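Local coordinates for protein MFP2B (Ascaris suum, PDB 2BJR) that probably enhances the polymerisation of major sperm protein that underlies the amoeboid crawling of nematode sperm, and carries a bound zinc ion, at residues Val25-Leu28 with Gly29-Asn32; Leu37-Asn41 with Gly42-His46; Asp100-Asp103 with Lys104-Lys107; Ala196-Arg199 with Cys200-Trp204. One frame throughout, in Å; residues are numbered along the deposited sequence.

Contact 1 of 4, residues Val25-Leu28 with Gly29-Asn32; sequences VKAL and GQQN
A27 and Q30 meet first through the backbone, where Q30 N donates to A27 O over 3.0 Å and closes a tight reversal of the chain. A second class of bond runs from side chain to backbone. The Q30 amide reaches back across the turn, and NE2 gives a hydrogen to L28 O at 3.0 Å with a fairly straight N-H...O angle of 156°. That oxygen lies near the plane of the amide. The reach depends on a fold at chi2 (-54°), which turns the amide back over the residues just passed. K26 supplies the other such bond: its NZ lies 2.9 Å from Q31 O and meets it from above the carbonyl plane, 48° out of it. K26 CE runs past Q31 O at 3.3 Å, beside the oxygen that NZ grips.

The reversal is a type II beta turn, with L28 and G29 at its two central positions. At the positive phi of G29 a CB would be pressed against L28 O, so the lack of a side chain suits the corner. The turn sits in the loop between strands 10-15 and 34-40.

Apolar packing is slight. A27 CB rests on Q30 CG at 3.7 Å, a contact between the first and last residues of the turn.

Charge and amide then converge on one outside partner. K26 NZ and Q31 NE2 each hydrogen-bond Q270 OE1 on strand 268-274, which ties the loop to the C-terminal half of the chain. The backbone of A27 pairs with M33, beyond the turn.

Contact 2 of 4, residues Leu37-Asn41 with Gly42-His46; sequences LWYKN and GRPMH
Y39 and P44 form one of the closest side-chain contacts of this hairpin: the proline CB comes to 3.5 Å from Y39 CE2, and its CA lies over one face of the phenol ring. On the same side of the sheet L37 sets CD1 over a face of the H46 imidazole, off its middle, in a CH-pi contact 4.0 Å from the centroid. The same methyl also touches P44 CB at 3.9 Å, so it bridges the two pairs.

The other side is occupied by W38 and M45, a selenomethionine, lying alongside each other. SE comes to the edge of the indole, 3.8 Å from W38 CE3, a Met-aromatic contact. M45 starts from a crowded first torsion (chi1 61°) and bends at chi3 (91°), which brings CE to 3.5 Å from K40 CB.

These pairs are set by an antiparallel two-residue hairpin with a type I' turn, N41 and G42 at its corners. W38 with M45 and K40 with R43 are its hydrogen-bonded pairs; M45 N reaches W38 O over 2.8 Å, while R43 N closes the turn to K40 O. Y39 and P44 make a non-hydrogen-bonded pair, in which the proline needs no N-H toward Y39.

A water donates to K40 O and bonds R43 NH1 weakly. Further out, H46 ND1 bonds S117 OG and W38 NE1 bonds L73 O, bonds that would help to fix the rotation of both rings, and Y62 of strand 55-62 packs on K40, R43 and M45.

Contact 3 of 4, residues Asp100-Asp103 with Lys104-Lys107; sequences DRFD and KMDK
The F102 ring meets M105 CE, the methyl of a selenomethionine, obliquely, 3.4 Å from F102 CD2, and has R101 CG over the centre of one face, 4.1 Å above the plane. The guanidinium of R101 in turn has F102 CE1 over one face, offset toward its rim. M105 gets there by a bend at chi3 (-82°), which swings CE back along the helix until it also touches R101 CG at 4.0 Å.

Beneath the side chains runs a short alpha-helix of the i to i+4 kind: K104 N to D100 O, M105 N to R101 O at 2.8 Å, and D106 N to F102 O. The last step, K107 N to D103 O, is weak. D103 and D106 would probably repel each other, and a water between them donates to D103 OD1 at 2.7 Å and to D106 OD2 at 2.8 Å.

Helix 101-106 lies at the surface against several strands. R101 NH1 hydrogen-bonds Y98 O, and R101 also makes a cation-pi contact with Y98. M111 of strand 110-111 touches R101 and M105, and K104 passes N94 and I96 of strand 92-97 to reach a salt bridge with E166 of strand 161-166.

Contact 4 of 4, residues Ala196-Arg199 with Cys200-Trp204; sequences ADFR and CGDPW
A type II beta turn from R199 to D202 ends strand 194-199, and its first and last residues grip each other three times. D202 N donates to R199 O over 3.0 Å, the bond that closes the turn. In the reverse direction R199 N gives its hydrogen to D202 OD2 at 2.9 Å, nearly straight at 173° but meeting the oxygen from above the carboxylate plane. The other oxygen, OD1, forms a salt bridge to R199 NH2 at 3.1 Å.

Guanidinium and carboxylate stand almost perpendicular, 87° between their planes, so the ion pair is not the flat two-pronged kind; D202 OD2 lies over one face of the guanidinium instead. R199 is able to fold over its own turn because the chain bends at chi3 (-63°). F198 adds a ring edge, with CD2 3.9 Å from D202 OD2.

The turn leads out of an antiparallel sheet, in which F198 pairs by backbone bonds with I269 of strand 268-274 and C200 with G267. G201, at positive phi, takes the second corner of the turn, and the backbones of G201 and D202 both bond to I251 on strand 250-257.

R199 also has partners in the N-terminal half of the chain: NH1 makes a hydrogen bond to F20 O and NH2 a salt bridge with D22, which would thus share the positive charge with D202.

Overall arrangement
Contact 2 is the most buried of the four, a hairpin whose rings, proline and selenomethionine pack on both sides of the sheet; contacts 1, 3 and 4 lie at the surface and rely more on polar bonds. Contacts 1 and 4 are both type II turns closed by a backbone bond, but side-chain amide and lysine bonds to carbonyls reinforce one, a carboxylate and an ion pair the other. They lie in different halves of the chain and touch, K26 CD lying 4.1 Å from D197 OD2, and each also bonds across to the other half, through Q270 and through D22. Contact 3, the sole helix, is remote, its centre about 37 Å from that of contact 4.

Contact 1 of 4, residues Val25-Leu28 with Gly29-Asn32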
loop_
_atom_site.group_PDB
_atom_site.type_symbol
_atom_site.label_atom_id
_atom_site.label_comp_id
_atom_site.label_asym_id
_atom_site.label_seq_id
_atom_site.Cartn_x
_atom_site.Cartn_y
_atom_site.Cartn_z
ATOM N N VAL A 25 8.511 3.939 -1.692
ATOM C CA VAL A 25 8.645 3.270 -0.426
ATOM C C VAL A 25 7.458 3.675 0.448
ATOM O O VAL A 25 7.256 4.858 0.728
ATOM C CB VAL A 25 9.965 3.579 0.236
ATOM C CG1 VAL A 25 10.012 3.021 1.685
ATOM C CG2 VAL A 25 11.130 3.036 -0.609
ATOM N N LYS A 26 6.667 2.683 0.868
ATOM C CA LYS A 26 5.579 2.936 1.826
ATOM C C LYS A 26 6.008 3.129 3.244
ATOM O O LYS A 26 6.956 2.518 3.692
ATOM C CB LYS A 26 4.610 1.733 1.807
ATOM C CG LYS A 26 4.161 1.450 0.423
ATOM C CD LYS A 26 3.043 0.463 0.445
ATOM C CE LYS A 26 1.716 1.059 0.106
ATOM N NZ LYS A 26 0.724 -0.064 0.048
ATOM N N ALA A 27 5.322 4.000 3.993
ATOM C CA ALA A 27 5.417 3.958 5.450
ATOM C C ALA A 27 5.036 2.568 5.935
ATOM O O ALA A 27 4.042 2.028 5.469
ATOM C CB ALA A 27 4.524 4.946 6.032
ATOM N N LEU A 28 5.851 1.994 6.848
ATOM C CA LEU A 28 5.714 0.553 7.190
ATOM C C LEU A 28 4.317 0.266 7.647
ATOM O O LEU A 28 3.826 0.928 8.546
ATOM C CB LEU A 28 6.659 0.176 8.305
ATOM C CG LEU A 28 6.689 -1.328 8.669
ATOM C CD1 LEU A 28 7.286 -2.120 7.566
ATOM C CD2 LEU A 28 7.399 -1.516 9.988
ATOM N N GLY A 29 3.688 -0.731 7.064
ATOM C CA GLY A 29 2.372 -1.151 7.527
ATOM C C GLY A 29 1.193 -0.334 7.028
ATOM O O GLY A 29 0.024 -0.683 7.317
ATOM N N GLN A 30 1.435 0.716 6.246
ATOM C CA GLN A 30 0.362 1.617 5.862
ATOM C C GLN A 30 -0.081 1.353 4.444
ATOM O O GLN A 30 0.743 1.085 3.566
ATOM C CB GLN A 30 0.791 3.094 6.041
ATOM C CG GLN A 30 1.476 3.390 7.386
ATOM C CD GLN A 30 0.631 2.937 8.576
ATOM O OE1 GLN A 30 -0.566 3.266 8.655
ATOM N NE2 GLN A 30 1.230 2.161 9.467
ATOM N N GLN A 31 -1.386 1.487 4.197
ATOM C CA GLN A 31 -1.937 1.121 2.902
ATOM C C GLN A 31 -1.642 2.131 1.811
ATOM O O GLN A 31 -1.446 1.751 0.669
ATOM C CB GLN A 31 -3.459 0.906 3.000
ATOM C CG GLN A 31 -4.063 0.264 1.753
ATOM C CD GLN A 31 -3.535 -1.179 1.541
ATOM O OE1 GLN A 31 -3.684 -2.001 2.437
ATOM N NE2 GLN A 31 -2.885 -1.441 0.424
ATOM N N ASN A 32 -1.621 3.428 2.173
ATOM C CA ASN A 32 -1.603 4.470 1.174
ATOM C C ASN A 32 -0.891 5.685 1.698
ATOM O O ASN A 32 -1.471 6.768 1.788
ATOM C CB ASN A 32 -2.993 4.794 0.774
ATOM C CG ASN A 32 -3.087 5.791 -0.392
ATOM O OD1 ASN A 32 -2.208 5.866 -1.230
ATOM N ND2 ASN A 32 -4.217 6.537 -0.450
#

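Contact 2 of 4, residues Leu37-Asn41 with Gly42-His46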
loop_
_atom_site.group_PDB
_atom_site.type_symbol
_atom_site.label_atom_id
_atom_site.label_comp_id
_atom_site.label_asym_id
_atom_site.label_seq_id
_atom_site.Cartn_x
_atom_site.Cartn_y
_atom_site.Cartn_z
ATOM N N LEU A 37 9.569 13.906 0.209
ATOM C CA LEU A 37 10.604 14.926 0.462
ATOM C C LEU A 37 10.325 16.200 -0.328
ATOM O O LEU A 37 9.984 16.176 -1.514
ATOM C CB LEU A 37 11.987 14.368 0.079
ATOM C CG LEU A 37 13.180 15.354 0.104
ATOM C CD1 LEU A 37 13.494 15.831 1.546
ATOM C CD2 LEU A 37 14.375 14.634 -0.539
ATOM N N TRP A 38 10.522 17.339 0.334
ATOM C CA TRP A 38 10.365 18.654 -0.303
ATOM C C TRP A 38 11.465 19.582 0.217
ATOM O O TRP A 38 12.123 19.295 1.225
ATOM C CB TRP A 38 8.974 19.195 0.051
ATOM C CG TRP A 38 8.567 20.539 -0.562
ATOM C CD1 TRP A 38 8.342 20.847 -1.869
ATOM C CD2 TRP A 38 8.320 21.738 0.180
ATOM N NE1 TRP A 38 7.987 22.179 -1.981
ATOM C CE2 TRP A 38 7.952 22.739 -0.739
ATOM C CE3 TRP A 38 8.367 22.056 1.527
ATOM C CZ2 TRP A 38 7.649 24.047 -0.346
ATOM C CZ3 TRP A 38 8.037 23.367 1.917
ATOM C CH2 TRP A 38 7.678 24.320 0.981
ATOM N N TYR A 39 11.671 20.666 -0.517
ATOM C CA TYR A 39 12.707 21.649 -0.175
ATOM C C TYR A 39 12.102 23.024 -0.190
ATOM O O TYR A 39 11.258 23.335 -1.035
ATOM C CB TYR A 39 13.861 21.631 -1.181
ATOM C CG TYR A 39 14.734 20.434 -1.074
ATOM C CD1 TYR A 39 14.352 19.263 -1.666
ATOM C CD2 TYR A 39 15.946 20.475 -0.445
ATOM C CE1 TYR A 39 15.143 18.173 -1.619
ATOM C CE2 TYR A 39 16.751 19.385 -0.395
ATOM C CZ TYR A 39 16.325 18.217 -0.962
ATOM O OH TYR A 39 17.120 17.092 -0.949
ATOM N N LYS A 40 12.516 23.839 0.757
ATOM C CA LYS A 40 12.166 25.239 0.767
ATOM C C LYS A 40 13.462 26.002 0.996
ATOM O O LYS A 40 14.094 25.808 2.019
ATOM C CB LYS A 40 11.209 25.516 1.913
ATOM C CG LYS A 40 10.783 26.970 2.038
ATOM C CD LYS A 40 9.817 27.344 0.993
ATOM C CE LYS A 40 9.324 28.769 1.157
ATOM N NZ LYS A 40 8.300 29.000 0.111
ATOM N N ASN A 41 13.864 26.811 0.009
ATOM C CA ASN A 41 15.070 27.642 0.109
ATOM C C ASN A 41 16.305 26.772 0.427
ATOM O O ASN A 41 17.062 27.089 1.307
ATOM C CB ASN A 41 14.863 28.725 1.197
ATOM C CG ASN A 41 13.654 29.716 0.894
ATOM O OD1 ASN A 41 13.428 30.149 -0.251
ATOM N ND2 ASN A 41 12.907 30.058 1.943
ATOM N N GLY A 42 16.457 25.641 -0.267
ATOM C CA GLY A 42 17.575 24.731 -0.086
ATOM C C GLY A 42 17.502 23.850 1.147
ATOM O O GLY A 42 18.429 23.074 1.377
ATOM N N ARG A 43 16.449 23.956 1.969
ATOM C CA ARG A 43 16.394 23.181 3.200
ATOM C C ARG A 43 15.402 21.995 3.001
ATOM O O ARG A 43 14.249 22.218 2.666
ATOM C CB ARG A 43 15.931 24.068 4.359
ATOM C CG ARG A 43 15.737 23.349 5.684
ATOM C CD ARG A 43 15.449 24.251 6.926
ATOM N NE ARG A 43 14.284 23.739 7.671
ATOM C CZ ARG A 43 13.003 23.961 7.339
ATOM N NH1 ARG A 43 12.701 24.713 6.295
ATOM N NH2 ARG A 43 12.015 23.434 8.052
ATOM N N PRO A 44 15.868 20.770 3.196
ATOM C CA PRO A 44 15.019 19.583 3.012
ATOM C C PRO A 44 14.089 19.395 4.205
ATOM O O PRO A 44 14.474 19.610 5.357
ATOM C CB PRO A 44 16.058 18.419 2.948
ATOM C CG PRO A 44 17.228 18.895 3.766
ATOM C CD PRO A 44 17.240 20.397 3.572
HETATM N N MSE A 45 12.885 18.949 3.920
HETATM C CA MSE A 45 12.058 18.395 4.960
HETATM C C MSE A 45 11.230 17.217 4.469
HETATM O O MSE A 45 10.744 17.255 3.366
HETATM C CB MSE A 45 11.139 19.475 5.505
HETATM C CG MSE A 45 10.258 20.023 4.519
HETATM SE SE MSE A 45 9.541 21.843 5.185
HETATM C CE MSE A 45 11.015 22.940 4.345
ATOM N N HIS A 46 11.033 16.232 5.341
ATOM C CA HIS A 46 10.244 15.057 4.943
ATOM C C HIS A 46 8.758 15.211 5.277
ATOM O O HIS A 46 8.395 16.022 6.139
ATOM C CB HIS A 46 10.877 13.795 5.538
ATOM C CG HIS A 46 12.203 13.489 4.949
ATOM N ND1 HIS A 46 13.370 13.823 5.581
ATOM C CD2 HIS A 46 12.557 12.864 3.799
ATOM C CE1 HIS A 46 14.397 13.465 4.822
ATOM N NE2 HIS A 46 13.934 12.868 3.740
HETATM O O HOH W 1 13.518 26.936 4.921
#

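Contact 3 of 4, residues Asp100-Asp103 with Lys104-Lys107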
loop_
_atom_site.group_PDB
_atom_site.type_symbol
_atom_site.label_atom_id
_atom_site.label_comp_id
_atom_site.label_asym_id
_atom_site.label_seq_id
_atom_site.Cartn_x
_atom_site.Cartn_y
_atom_site.Cartn_z
ATOM N N ASP A 100 16.057 2.885 19.331
ATOM C CA ASP A 100 17.100 1.908 18.986
ATOM C C ASP A 100 18.143 2.427 18.014
ATOM O O ASP A 100 18.994 1.632 17.550
ATOM C CB ASP A 100 16.466 0.636 18.393
ATOM C CG ASP A 100 15.761 -0.210 19.440
ATOM O OD1 ASP A 100 16.136 -0.086 20.641
ATOM O OD2 ASP A 100 14.818 -1.010 19.138
ATOM N N ARG A 101 18.111 3.719 17.675
ATOM C CA ARG A 101 18.955 4.215 16.586
ATOM C C ARG A 101 20.455 4.117 16.920
ATOM O O ARG A 101 21.256 3.778 16.051
ATOM C CB ARG A 101 18.570 5.644 16.192
ATOM C CG ARG A 101 18.704 6.699 17.294
ATOM C CD ARG A 101 17.921 7.999 16.971
ATOM N NE ARG A 101 18.151 9.067 17.939
ATOM C CZ ARG A 101 17.690 9.093 19.194
ATOM N NH1 ARG A 101 16.976 8.105 19.698
ATOM N NH2 ARG A 101 17.960 10.130 19.966
ATOM N N PHE A 102 20.820 4.349 18.180
ATOM C CA PHE A 102 22.247 4.334 18.577
ATOM C C PHE A 102 22.818 2.933 18.496
ATOM O O PHE A 102 23.853 2.740 17.895
ATOM C CB PHE A 102 22.472 4.967 19.961
ATOM C CG PHE A 102 22.017 6.416 20.045
ATOM C CD1 PHE A 102 21.033 6.805 20.947
ATOM C CD2 PHE A 102 22.552 7.367 19.186
ATOM C CE1 PHE A 102 20.608 8.142 21.010
ATOM C CE2 PHE A 102 22.135 8.703 19.237
ATOM C CZ PHE A 102 21.155 9.083 20.138
ATOM N N ASP A 103 22.100 1.947 19.026
ATOM C CA ASP A 103 22.502 0.540 18.916
ATOM C C ASP A 103 22.642 0.098 17.466
ATOM O O ASP A 103 23.596 -0.579 17.070
ATOM C CB ASP A 103 21.480 -0.331 19.637
ATOM C CG ASP A 103 21.454 -0.068 21.117
ATOM O OD1 ASP A 103 22.323 0.718 21.608
ATOM O OD2 ASP A 103 20.620 -0.600 21.874
ATOM N N LYS A 104 21.702 0.540 16.659
ATOM C CA LYS A 104 21.684 0.191 15.269
ATOM C C LYS A 104 22.842 0.840 14.520
ATOM O O LYS A 104 23.500 0.210 13.705
ATOM C CB LYS A 104 20.344 0.601 14.690
ATOM C CG LYS A 104 19.931 -0.182 13.544
ATOM C CD LYS A 104 19.497 -1.637 13.875
ATOM C CE LYS A 104 19.383 -2.321 12.544
ATOM N NZ LYS A 104 19.435 -3.792 12.549
HETATM N N MSE A 105 23.125 2.083 14.817
HETATM C CA MSE A 105 24.262 2.737 14.181
HETATM C C MSE A 105 25.590 2.080 14.579
HETATM O O MSE A 105 26.474 1.929 13.748
HETATM C CB MSE A 105 24.265 4.224 14.530
HETATM C CG MSE A 105 23.227 4.969 13.746
HETATM SE SE MSE A 105 23.397 6.911 14.172
HETATM C CE MSE A 105 22.432 6.949 15.795
ATOM N N ASP A 106 25.687 1.668 15.829
ATOM C CA ASP A 106 26.880 0.992 16.335
ATOM C C ASP A 106 27.108 -0.407 15.744
ATOM O O ASP A 106 28.220 -0.919 15.815
ATOM C CB ASP A 106 26.814 0.884 17.867
ATOM C CG ASP A 106 26.936 2.243 18.571
ATOM O OD1 ASP A 106 27.324 3.273 17.934
ATOM O OD2 ASP A 106 26.644 2.362 19.768
ATOM N N LYS A 107 26.064 -1.014 15.181
ATOM C CA LYS A 107 26.154 -2.302 14.504
ATOM C C LYS A 107 26.367 -2.082 13.024
ATOM O O LYS A 107 26.439 -3.031 12.238
ATOM C CB LYS A 107 24.896 -3.140 14.743
ATOM C CG LYS A 107 24.852 -3.832 16.108
ATOM C CD LYS A 107 23.509 -4.548 16.313
ATOM C CE LYS A 107 23.226 -4.870 17.767
ATOM N NZ LYS A 107 21.788 -5.288 17.934
HETATM O O HOH W 2 24.437 2.357 21.557
#

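Contact 4 of 4, residues Ala196-Arg199 with Cys200-Trp204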
loop_
_atom_site.group_PDB
_atom_site.type_symbol
_atom_site.label_atom_id
_atom_site.label_comp_id
_atom_site.label_asym_id
_atom_site.label_seq_id
_atom_site.Cartn_x
_atom_site.Cartn_y
_atom_site.Cartn_z
ATOM N N ALA A 196 1.527 -4.465 -4.258
ATOM C CA ALA A 196 2.625 -3.963 -5.025
ATOM C C ALA A 196 2.151 -2.730 -5.813
ATOM O O ALA A 196 1.063 -2.699 -6.361
ATOM C CB ALA A 196 3.140 -5.041 -5.974
ATOM N N ASP A 197 2.999 -1.723 -5.912
ATOM C CA ASP A 197 2.692 -0.495 -6.687
ATOM C C ASP A 197 3.067 -0.630 -8.149
ATOM O O ASP A 197 4.209 -1.016 -8.473
ATOM C CB ASP A 197 3.483 0.669 -6.090
ATOM C CG ASP A 197 3.000 1.026 -4.682
ATOM O OD1 ASP A 197 1.902 1.594 -4.596
ATOM O OD2 ASP A 197 3.621 0.713 -3.640
ATOM N N PHE A 198 2.106 -0.288 -9.000
ATOM C CA PHE A 198 2.238 -0.219 -10.429
ATOM C C PHE A 198 1.360 0.865 -10.981
ATOM O O PHE A 198 0.395 1.285 -10.358
ATOM C CB PHE A 198 1.786 -1.520 -11.053
ATOM C CG PHE A 198 2.719 -2.646 -10.858
ATOM C CD1 PHE A 198 2.545 -3.555 -9.831
ATOM C CD2 PHE A 198 3.773 -2.844 -11.760
ATOM C CE1 PHE A 198 3.441 -4.647 -9.660
ATOM C CE2 PHE A 198 4.663 -3.948 -11.598
ATOM C CZ PHE A 198 4.485 -4.827 -10.542
ATOM N N ARG A 199 1.657 1.309 -12.197
ATOM C CA ARG A 199 0.760 2.196 -12.917
ATOM C C ARG A 199 0.065 1.419 -13.999
ATOM O O ARG A 199 0.672 0.573 -14.618
ATOM C CB ARG A 199 1.501 3.363 -13.544
ATOM C CG ARG A 199 2.278 4.278 -12.579
ATOM C CD ARG A 199 3.097 5.389 -13.315
ATOM N NE ARG A 199 4.111 4.772 -14.161
ATOM C CZ ARG A 199 5.310 4.403 -13.758
ATOM N NH1 ARG A 199 5.726 4.676 -12.531
ATOM N NH2 ARG A 199 6.120 3.775 -14.606
ATOM N N CYS A 200 -1.185 1.759 -14.282
ATOM C CA CYS A 200 -1.872 1.172 -15.410
ATOM C C CYS A 200 -1.097 1.515 -16.650
ATOM O O CYS A 200 -0.519 2.618 -16.745
ATOM C CB CYS A 200 -3.262 1.723 -15.576
ATOM S SG CYS A 200 -4.244 1.092 -14.241
ATOM N N GLY A 201 -1.009 0.520 -17.522
ATOM C CA GLY A 201 -0.176 0.582 -18.721
ATOM C C GLY A 201 1.276 0.190 -18.559
ATOM O O GLY A 201 1.962 0.082 -19.575
ATOM N N ASP A 202 1.757 0.007 -17.339
ATOM C CA ASP A 202 3.064 -0.598 -17.098
ATOM C C ASP A 202 2.982 -2.043 -17.615
ATOM O O ASP A 202 1.881 -2.604 -17.735
ATOM C CB ASP A 202 3.375 -0.738 -15.601
ATOM C CG ASP A 202 3.911 0.535 -14.927
ATOM O OD1 ASP A 202 4.257 1.527 -15.636
ATOM O OD2 ASP A 202 4.080 0.549 -13.639
ATOM N N PRO A 203 4.135 -2.667 -17.868
ATOM C CA PRO A 203 4.165 -4.091 -18.203
ATOM C C PRO A 203 3.605 -4.939 -17.079
ATOM O O PRO A 203 3.762 -4.563 -15.911
ATOM C CB PRO A 203 5.665 -4.376 -18.398
ATOM C CG PRO A 203 6.273 -3.060 -18.767
ATOM C CD PRO A 203 5.492 -2.073 -17.887
ATOM N N TRP A 204 2.998 -6.076 -17.426
ATOM C CA TRP A 204 2.427 -7.016 -16.459
ATOM C C TRP A 204 3.499 -7.388 -15.418
ATOM O O TRP A 204 4.665 -7.502 -15.783
ATOM C CB TRP A 204 1.921 -8.273 -17.181
ATOM C CG TRP A 204 1.043 -9.105 -16.349
ATOM C CD1 TRP A 204 1.325 -10.314 -15.797
ATOM C CD2 TRP A 204 -0.278 -8.770 -15.927
ATOM N NE1 TRP A 204 0.259 -10.753 -15.053
ATOM C CE2 TRP A 204 -0.746 -9.830 -15.127
ATOM C CE3 TRP A 204 -1.119 -7.690 -16.162
ATOM C CZ2 TRP A 204 -1.999 -9.838 -14.569
ATOM C CZ3 TRP A 204 -2.346 -7.687 -15.607
ATOM C CH2 TRP A 204 -2.802 -8.768 -14.827
#